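Local coordinates for VgrG protein (Vibrio cholerae, PDB 4DTF) that carries an actin cross-linking domain that binds an ATP analogue with magnesium, and probably joins actin monomers covalently into oligomers at the cost of ATP, at residues A[26-31]-A[90-95]; A[171-176]-A[362-367]. All blocks are in the same frame, centred on the assembly; numbering follows the deposited sequence.

Contact 1 (A[26-31]-A[90-95]); sequences GIENEL and ELVSYP. With ANP (phosphoaminophosphonic acid-adenylate ester), chain B.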
loop_
_atom_site.group_PDB
_atom_site.type_symbol
_atom_site.label_atom_id
_atom_site.label_comp_id
_atom_site.label_asym_id
_atom_site.label_seq_id
_atom_site.Cartn_x
_atom_site.Cartn_y
_atom_site.Cartn_z
ATOM N N GLY A 26 -1.170 -1.759 8.633
ATOM C CA GLY A 26 0.199 -1.993 8.220
ATOM C C GLY A 26 0.856 -0.650 7.981
ATOM O O GLY A 26 0.170 0.359 7.752
ATOM N N ILE A 27 2.182 -0.612 8.076
ATOM C CA ILE A 27 2.942 0.627 7.873
ATOM C C ILE A 27 4.097 0.415 6.905
ATOM O O ILE A 27 4.599 -0.699 6.771
ATOM C CB ILE A 27 3.416 1.292 9.203
ATOM C CG1 ILE A 27 4.431 0.404 9.973
ATOM C CG2 ILE A 27 2.237 1.748 10.081
ATOM C CD1 ILE A 27 5.152 1.084 11.168
ATOM N N GLU A 28 4.523 1.494 6.244
ATOM C CA GLU A 28 5.649 1.487 5.314
ATOM C C GLU A 28 6.549 2.628 5.717
ATOM O O GLU A 28 6.050 3.723 5.963
ATOM C CB GLU A 28 5.153 1.695 3.879
ATOM C CG GLU A 28 4.425 0.491 3.314
ATOM C CD GLU A 28 3.644 0.785 2.052
ATOM O OE1 GLU A 28 2.682 1.588 2.107
ATOM O OE2 GLU A 28 4.003 0.217 0.997
ATOM N N ASN A 29 7.857 2.372 5.862
ATOM C CA ASN A 29 8.789 3.408 6.288
ATOM C C ASN A 29 10.087 3.369 5.506
ATOM O O ASN A 29 10.930 2.490 5.733
ATOM C CB ASN A 29 9.078 3.335 7.796
ATOM C CG ASN A 29 9.607 4.640 8.379
ATOM O OD1 ASN A 29 9.437 4.920 9.550
ATOM N ND2 ASN A 29 10.178 5.516 7.576
ATOM N N GLU A 30 10.258 4.345 4.608
ATOM C CA GLU A 30 11.476 4.459 3.812
ATOM C C GLU A 30 12.547 5.142 4.671
ATOM O O GLU A 30 12.287 6.182 5.275
ATOM C CB GLU A 30 11.214 5.232 2.519
ATOM C CG GLU A 30 12.368 5.227 1.529
ATOM C CD GLU A 30 12.200 6.178 0.361
ATOM O OE1 GLU A 30 12.862 5.955 -0.674
ATOM O OE2 GLU A 30 11.396 7.131 0.470
ATOM N N LEU A 31 13.722 4.508 4.781
ATOM C CA LEU A 31 14.809 5.030 5.602
ATOM C C LEU A 31 15.649 6.036 4.849
ATOM O O LEU A 31 15.748 5.969 3.626
ATOM C CB LEU A 31 15.708 3.889 6.110
ATOM C CG LEU A 31 15.041 2.777 6.906
ATOM C CD1 LEU A 31 16.003 1.687 7.186
ATOM C CD2 LEU A 31 14.394 3.296 8.185
ATOM N N GLU A 90 13.135 0.245 2.476
ATOM C CA GLU A 90 11.842 0.502 3.072
ATOM C C GLU A 90 11.479 -0.634 4.015
ATOM O O GLU A 90 11.527 -1.814 3.643
ATOM C CB GLU A 90 10.782 0.706 1.990
ATOM C CG GLU A 90 9.407 1.103 2.527
ATOM C CD GLU A 90 8.337 1.171 1.459
ATOM O OE1 GLU A 90 8.318 0.275 0.584
ATOM O OE2 GLU A 90 7.497 2.096 1.509
ATOM N N LEU A 91 11.117 -0.277 5.243
ATOM C CA LEU A 91 10.665 -1.253 6.247
ATOM C C LEU A 91 9.145 -1.355 6.149
ATOM O O LEU A 91 8.452 -0.338 6.215
ATOM C CB LEU A 91 11.096 -0.847 7.655
ATOM C CG LEU A 91 12.572 -0.507 7.877
ATOM C CD1 LEU A 91 12.824 -0.237 9.359
ATOM C CD2 LEU A 91 13.509 -1.621 7.338
ATOM N N VAL A 92 8.646 -2.573 5.875
ATOM C CA VAL A 92 7.219 -2.828 5.622
ATOM C C VAL A 92 6.674 -3.757 6.694
ATOM O O VAL A 92 7.035 -4.933 6.724
ATOM C CB VAL A 92 6.972 -3.362 4.176
ATOM C CG1 VAL A 92 5.478 -3.537 3.907
ATOM C CG2 VAL A 92 7.597 -2.427 3.125
ATOM N N SER A 93 5.839 -3.227 7.596
ATOM C CA SER A 93 5.333 -4.052 8.684
ATOM C C SER A 93 4.411 -5.174 8.232
ATOM O O SER A 93 3.762 -5.064 7.190
ATOM C CB SER A 93 4.646 -3.202 9.752
ATOM O OG SER A 93 3.334 -2.815 9.369
ATOM N N TYR A 94 4.359 -6.247 9.027
ATOM C CA TYR A 94 3.388 -7.317 8.877
ATOM C C TYR A 94 2.147 -6.696 9.537
ATOM O O TYR A 94 2.287 -6.090 10.613
ATOM C CB TYR A 94 3.854 -8.591 9.617
ATOM C CG TYR A 94 4.872 -9.362 8.801
ATOM C CD1 TYR A 94 6.214 -8.990 8.793
ATOM C CD2 TYR A 94 4.479 -10.410 7.970
ATOM C CE1 TYR A 94 7.146 -9.656 8.000
ATOM C CE2 TYR A 94 5.406 -11.099 7.187
ATOM C CZ TYR A 94 6.738 -10.710 7.196
ATOM O OH TYR A 94 7.653 -11.355 6.403
ATOM N N PRO A 95 0.957 -6.721 8.894
ATOM C CA PRO A 95 -0.215 -6.086 9.520
ATOM C C PRO A 95 -0.570 -6.667 10.883
ATOM O O PRO A 95 -0.264 -7.829 11.177
ATOM C CB PRO A 95 -1.337 -6.358 8.512
ATOM C CG PRO A 95 -0.883 -7.584 7.760
ATOM C CD PRO A 95 0.588 -7.375 7.621
HETATM P PG ANP B . 5.671 -1.014 -3.563
HETATM O O1G ANP B . 6.549 -0.071 -2.799
HETATM O O2G ANP B . 4.878 -0.323 -4.634
HETATM O O3G ANP B . 6.468 -2.090 -4.235
HETATM P PB ANP B . 4.532 -3.136 -2.088
HETATM O O1B ANP B . 4.814 -4.040 -3.233
HETATM O O2B ANP B . 5.524 -3.373 -0.990
HETATM N N3B ANP B . 4.642 -1.711 -2.545
HETATM P PA ANP B . 2.637 -4.122 -0.265
HETATM O O1A ANP B . 1.533 -5.072 -0.547
HETATM O O2A ANP B . 3.821 -4.879 0.327
HETATM O O3A ANP B . 3.058 -3.439 -1.530
HETATM O "O5'" ANP B . 2.172 -2.997 0.778
HETATM C "C5'" ANP B . 1.365 -3.556 1.809
HETATM C "C4'" ANP B . 1.092 -2.566 2.907
HETATM O "O4'" ANP B . -0.220 -2.889 3.409
HETATM C "C3'" ANP B . 2.011 -2.694 4.122
HETATM O "O3'" ANP B . 2.014 -1.497 4.894
HETATM C "C2'" ANP B . 1.361 -3.854 4.870
HETATM O "O2'" ANP B . 1.673 -3.905 6.252
HETATM C "C1'" ANP B . -0.110 -3.502 4.678
HETATM N N9 ANP B . -1.038 -4.618 4.736
HETATM C C8 ANP B . -0.947 -5.837 4.109
HETATM N N7 ANP B . -1.922 -6.658 4.395
HETATM C C5 ANP B . -2.728 -5.930 5.254
HETATM C C6 ANP B . -3.954 -6.221 5.890
HETATM N N6 ANP B . -4.580 -7.400 5.795
HETATM N N1 ANP B . -4.517 -5.250 6.644
HETATM C C2 ANP B . -3.887 -4.074 6.759
HETATM N N3 ANP B . -2.727 -3.690 6.219
HETATM C C4 ANP B . -2.199 -4.670 5.472
#

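Contact 2 (A[171-176]-A[362-367]); sequences SGQQAT and YLPKTE. With MG (magnesium ion), chain D; ANP (phosphoaminophosphonic acid-adenylate ester), chain B.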
loop_
_atom_site.group_PDB
_atom_site.type_symbol
_atom_site.label_atom_id
_atom_site.label_comp_id
_atom_site.label_asym_id
_atom_site.label_seq_id
_atom_site.Cartn_x
_atom_site.Cartn_y
_atom_site.Cartn_z
ATOM N N SER A 171 7.587 12.120 5.559
ATOM C CA SER A 171 7.690 12.083 4.092
ATOM C C SER A 171 8.046 10.677 3.552
ATOM O O SER A 171 7.713 10.383 2.410
ATOM C CB SER A 171 8.640 13.163 3.553
ATOM O OG SER A 171 10.015 12.819 3.608
ATOM N N GLY A 172 8.689 9.828 4.370
ATOM C CA GLY A 172 9.009 8.451 3.985
ATOM C C GLY A 172 7.995 7.445 4.512
ATOM O O GLY A 172 8.180 6.234 4.360
ATOM N N GLN A 173 6.898 7.931 5.115
ATOM C CA GLN A 173 5.909 7.078 5.772
ATOM C C GLN A 173 4.504 7.019 5.201
ATOM O O GLN A 173 3.898 8.039 4.870
ATOM C CB GLN A 173 5.837 7.418 7.268
ATOM C CG GLN A 173 7.162 7.177 8.019
ATOM C CD GLN A 173 7.164 7.624 9.470
ATOM O OE1 GLN A 173 6.477 8.565 9.876
ATOM N NE2 GLN A 173 8.014 7.007 10.279
ATOM N N GLN A 174 3.973 5.797 5.145
ATOM C CA GLN A 174 2.577 5.517 4.798
ATOM C C GLN A 174 1.995 4.552 5.798
ATOM O O GLN A 174 2.735 3.845 6.478
ATOM C CB GLN A 174 2.412 4.937 3.391
ATOM C CG GLN A 174 2.483 5.974 2.291
ATOM C CD GLN A 174 3.847 5.980 1.690
ATOM O OE1 GLN A 174 4.284 5.001 1.079
ATOM N NE2 GLN A 174 4.557 7.080 1.872
ATOM N N ALA A 175 0.659 4.502 5.867
ATOM C CA ALA A 175 -0.084 3.556 6.680
ATOM C C ALA A 175 -1.161 2.968 5.763
ATOM O O ALA A 175 -1.682 3.681 4.910
ATOM C CB ALA A 175 -0.723 4.266 7.860
ATOM N N THR A 176 -1.465 1.667 5.916
ATOM C CA THR A 176 -2.498 0.958 5.146
ATOM C C THR A 176 -3.491 0.384 6.132
ATOM O O THR A 176 -3.098 -0.320 7.055
ATOM C CB THR A 176 -1.884 -0.079 4.179
ATOM O OG1 THR A 176 -1.062 0.602 3.232
ATOM C CG2 THR A 176 -2.940 -0.875 3.411
ATOM N N TYR A 362 0.763 5.215 15.162
ATOM C CA TYR A 362 1.127 3.897 14.617
ATOM C C TYR A 362 2.533 3.909 13.985
ATOM O O TYR A 362 3.059 2.848 13.648
ATOM C CB TYR A 362 0.100 3.468 13.555
ATOM C CG TYR A 362 -1.259 3.158 14.143
ATOM C CD1 TYR A 362 -2.223 4.151 14.281
ATOM C CD2 TYR A 362 -1.576 1.875 14.570
ATOM C CE1 TYR A 362 -3.472 3.877 14.848
ATOM C CE2 TYR A 362 -2.813 1.588 15.150
ATOM C CZ TYR A 362 -3.766 2.589 15.266
ATOM O OH TYR A 362 -4.990 2.302 15.816
ATOM N N LEU A 363 3.114 5.102 13.783
ATOM C CA LEU A 363 4.392 5.237 13.100
ATOM C C LEU A 363 5.573 5.481 14.035
ATOM O O LEU A 363 5.441 6.251 14.996
ATOM C CB LEU A 363 4.316 6.348 12.026
ATOM C CG LEU A 363 3.670 6.019 10.653
ATOM C CD1 LEU A 363 4.473 4.977 9.858
ATOM C CD2 LEU A 363 2.200 5.608 10.775
ATOM N N PRO A 364 6.724 4.828 13.788
ATOM C CA PRO A 364 7.909 5.094 14.613
ATOM C C PRO A 364 8.488 6.482 14.328
ATOM O O PRO A 364 8.492 6.931 13.194
ATOM C CB PRO A 364 8.881 3.996 14.196
ATOM C CG PRO A 364 8.500 3.678 12.791
ATOM C CD PRO A 364 7.035 3.916 12.670
ATOM N N LYS A 365 8.943 7.183 15.370
ATOM C CA LYS A 365 9.531 8.502 15.198
ATOM C C LYS A 365 10.975 8.526 15.712
ATOM O O LYS A 365 11.218 8.151 16.853
ATOM C CB LYS A 365 8.685 9.575 15.928
ATOM C CG LYS A 365 7.289 9.827 15.341
ATOM C CD LYS A 365 7.193 9.614 13.802
ATOM C CE LYS A 365 5.913 10.042 13.148
ATOM N NZ LYS A 365 4.732 9.975 14.061
ATOM N N THR A 366 11.935 8.964 14.873
ATOM C CA THR A 366 13.336 9.084 15.291
ATOM C C THR A 366 13.428 10.121 16.415
ATOM O O THR A 366 14.063 9.858 17.432
ATOM C CB THR A 366 14.280 9.494 14.118
ATOM O OG1 THR A 366 14.091 8.653 12.984
ATOM C CG2 THR A 366 15.769 9.453 14.526
ATOM N N GLU A 367 12.781 11.273 16.219
ATOM C CA GLU A 367 12.750 12.374 17.186
ATOM C C GLU A 367 11.817 12.152 18.360
ATOM O O GLU A 367 12.179 11.462 19.313
HETATM MG MG MG D . 3.304 3.265 -0.350
HETATM P PG ANP B . 5.671 -1.014 -3.563
HETATM O O1G ANP B . 6.549 -0.071 -2.799
HETATM O O2G ANP B . 4.878 -0.323 -4.634
HETATM O O3G ANP B . 6.468 -2.090 -4.235
HETATM P PB ANP B . 4.532 -3.136 -2.088
HETATM O O1B ANP B . 4.814 -4.040 -3.233
HETATM O O2B ANP B . 5.524 -3.373 -0.990
HETATM N N3B ANP B . 4.642 -1.711 -2.545
HETATM P PA ANP B . 2.637 -4.122 -0.265
HETATM O O1A ANP B . 1.533 -5.072 -0.547
HETATM O O2A ANP B . 3.821 -4.879 0.327
HETATM O O3A ANP B . 3.058 -3.439 -1.530
HETATM O "O5'" ANP B . 2.172 -2.997 0.778
HETATM C "C5'" ANP B . 1.365 -3.556 1.809
HETATM C "C4'" ANP B . 1.092 -2.566 2.907
HETATM O "O4'" ANP B . -0.220 -2.889 3.409
HETATM C "C3'" ANP B . 2.011 -2.694 4.122
HETATM O "O3'" ANP B . 2.014 -1.497 4.894
HETATM C "C2'" ANP B . 1.361 -3.854 4.870
HETATM O "O2'" ANP B . 1.673 -3.905 6.252
HETATM C "C1'" ANP B . -0.110 -3.502 4.678
HETATM N N9 ANP B . -1.038 -4.618 4.736
HETATM C C8 ANP B . -0.947 -5.837 4.109
HETATM N N7 ANP B . -1.922 -6.658 4.395
HETATM C C5 ANP B . -2.728 -5.930 5.254
HETATM C C6 ANP B . -3.954 -6.221 5.890
HETATM N N6 ANP B . -4.580 -7.400 5.795
HETATM N N1 ANP B . -4.517 -5.250 6.644
HETATM C C2 ANP B . -3.887 -4.074 6.759
HETATM N N3 ANP B . -2.727 -3.690 6.219
HETATM C C4 ANP B . -2.199 -4.670 5.472
#

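Contact 1 (A[26-31]-A[90-95])
Asn29 and Leu91 form the hydrogen-bonded antiparallel pair at the middle of this contact between neighbouring strands, whose short axes run at 170° and 4.4 Å apart. Asn29 N gives its hydrogen to Leu91 O at 2.8 Å, and Leu91 N returns one to Asn29 O. Further along, Ser93 N bonds to Ile27 O, but the return bond goes to a side chain: Ile27 N donates to Ser93 OG at 2.8 Å. The hydroxyl sits between its own N and carbonyl carbon (chi1 79°); this turns OG back to the opposite strand, where it stands in for Ser93 O, which bonds the ribose instead.

Apolar packing gathers on the Leu91 side. Leu31 and Leu91 cross at about a right angle, Leu31 CD2 lying 4.0 Å from Leu91 CD1, and both side chains continue onto helix 101-124 through Phe118, Met111 and Leu114. Ile27 CG1 lies against Ser93 CB at 3.6 Å.

Glu28, Glu90 and Val92 occupy the nucleotide side. The extended Glu90 side chain brings OE2 over Glu28 CB at 3.4 Å, and the two carboxylates, turned 24° from each other, leave Glu28 OE2 and Glu90 OE2 4.0 Å apart.

The ATP analogue lies against the Gly26 and Pro95 end of the strand pair. Its O2' donates to Ser93 O at 2.6 Å and its O3' weakly to Ile27 O, while Pro95 packs against the adenine and Val92 CG1 against the ribose. Gly26 leaves room for the ribose hydroxyl. A magnesium ion lies near the Glu28 side chain, so this face couples ribose recognition by backbone carbonyls to an acidic surface beside the metal.

Contact 2 (A[171-176]-A[362-367])
Residues 173-176 run as a strand, while 362-367 pass over it as an irregular chain whose closest CA atoms, those of Gln173 and Leu363, stay 7.7 Å apart. At that separation the backbones do not pair, and side chains bridge the gap.

Gln173 carries most of the contact. Its side chain, extended beyond CG (chi2 175°), reaches the loop and presents the amide so that NE2 donates to Pro364 O at 3.0 Å. This bond lies in the carbonyl plane and nearly in the plane of the Gln173 amide, with an N-H...O angle of 152°. The same nitrogen also bonds to Asn29 OD1, so two acceptors fix the rotation of the amide. On its other branch, Gln173 OE1 lies 3.6 Å from Lys365 CE, a packing contact, since the Lys365 ammonium group turns to Gln360.

Leu363 comes from the opposite direction and lays CD1 along the Gln173 chain, 3.8 Å from Gln173 CB. Its other branch, CD2, meets Ala175 CB at 4.3 Å. Pro364 slides past the Gln173 amide and continues onto Met111 and Leu112 of helix 101-124.

Gln174 points the other way, its chain bent at chi2 (99°) so that OE1 binds a magnesium ion at 2.5 Å, long for such a bond. Thr176 CB approaches the ribose O4' of the ATP analogue at 3.4 Å. The strand thus has two sides: Gln173 and Ala175 receive the C-terminal part of the modelled chain, and Gln174 and Thr176 line the nucleotide and metal site of the actin cross-linking domain.

Strands 24-30 and 173-180 are antiparallel neighbours, so contacts 1 and 2 share one sheet: contact 1 pairs two of its strands, contact 2 sets a loop against it. They join directly through Gly26 O and Thr176 N, 2.8 Å apart, and through the packing of Asn29 OD1 on Pro364 CG. Contact 1 is deeper and more than twice as large, held mainly by backbone bonds; contact 2 lies farther from the chain centre, is partly exposed at Lys365 and Gln174, and relies on a single side-chain bond with apolar packing. Both border the same ATP analogue: contact 1 bonds to its ribose hydroxyls, whereas contact 2 contributes a metal ligand and ribose packing.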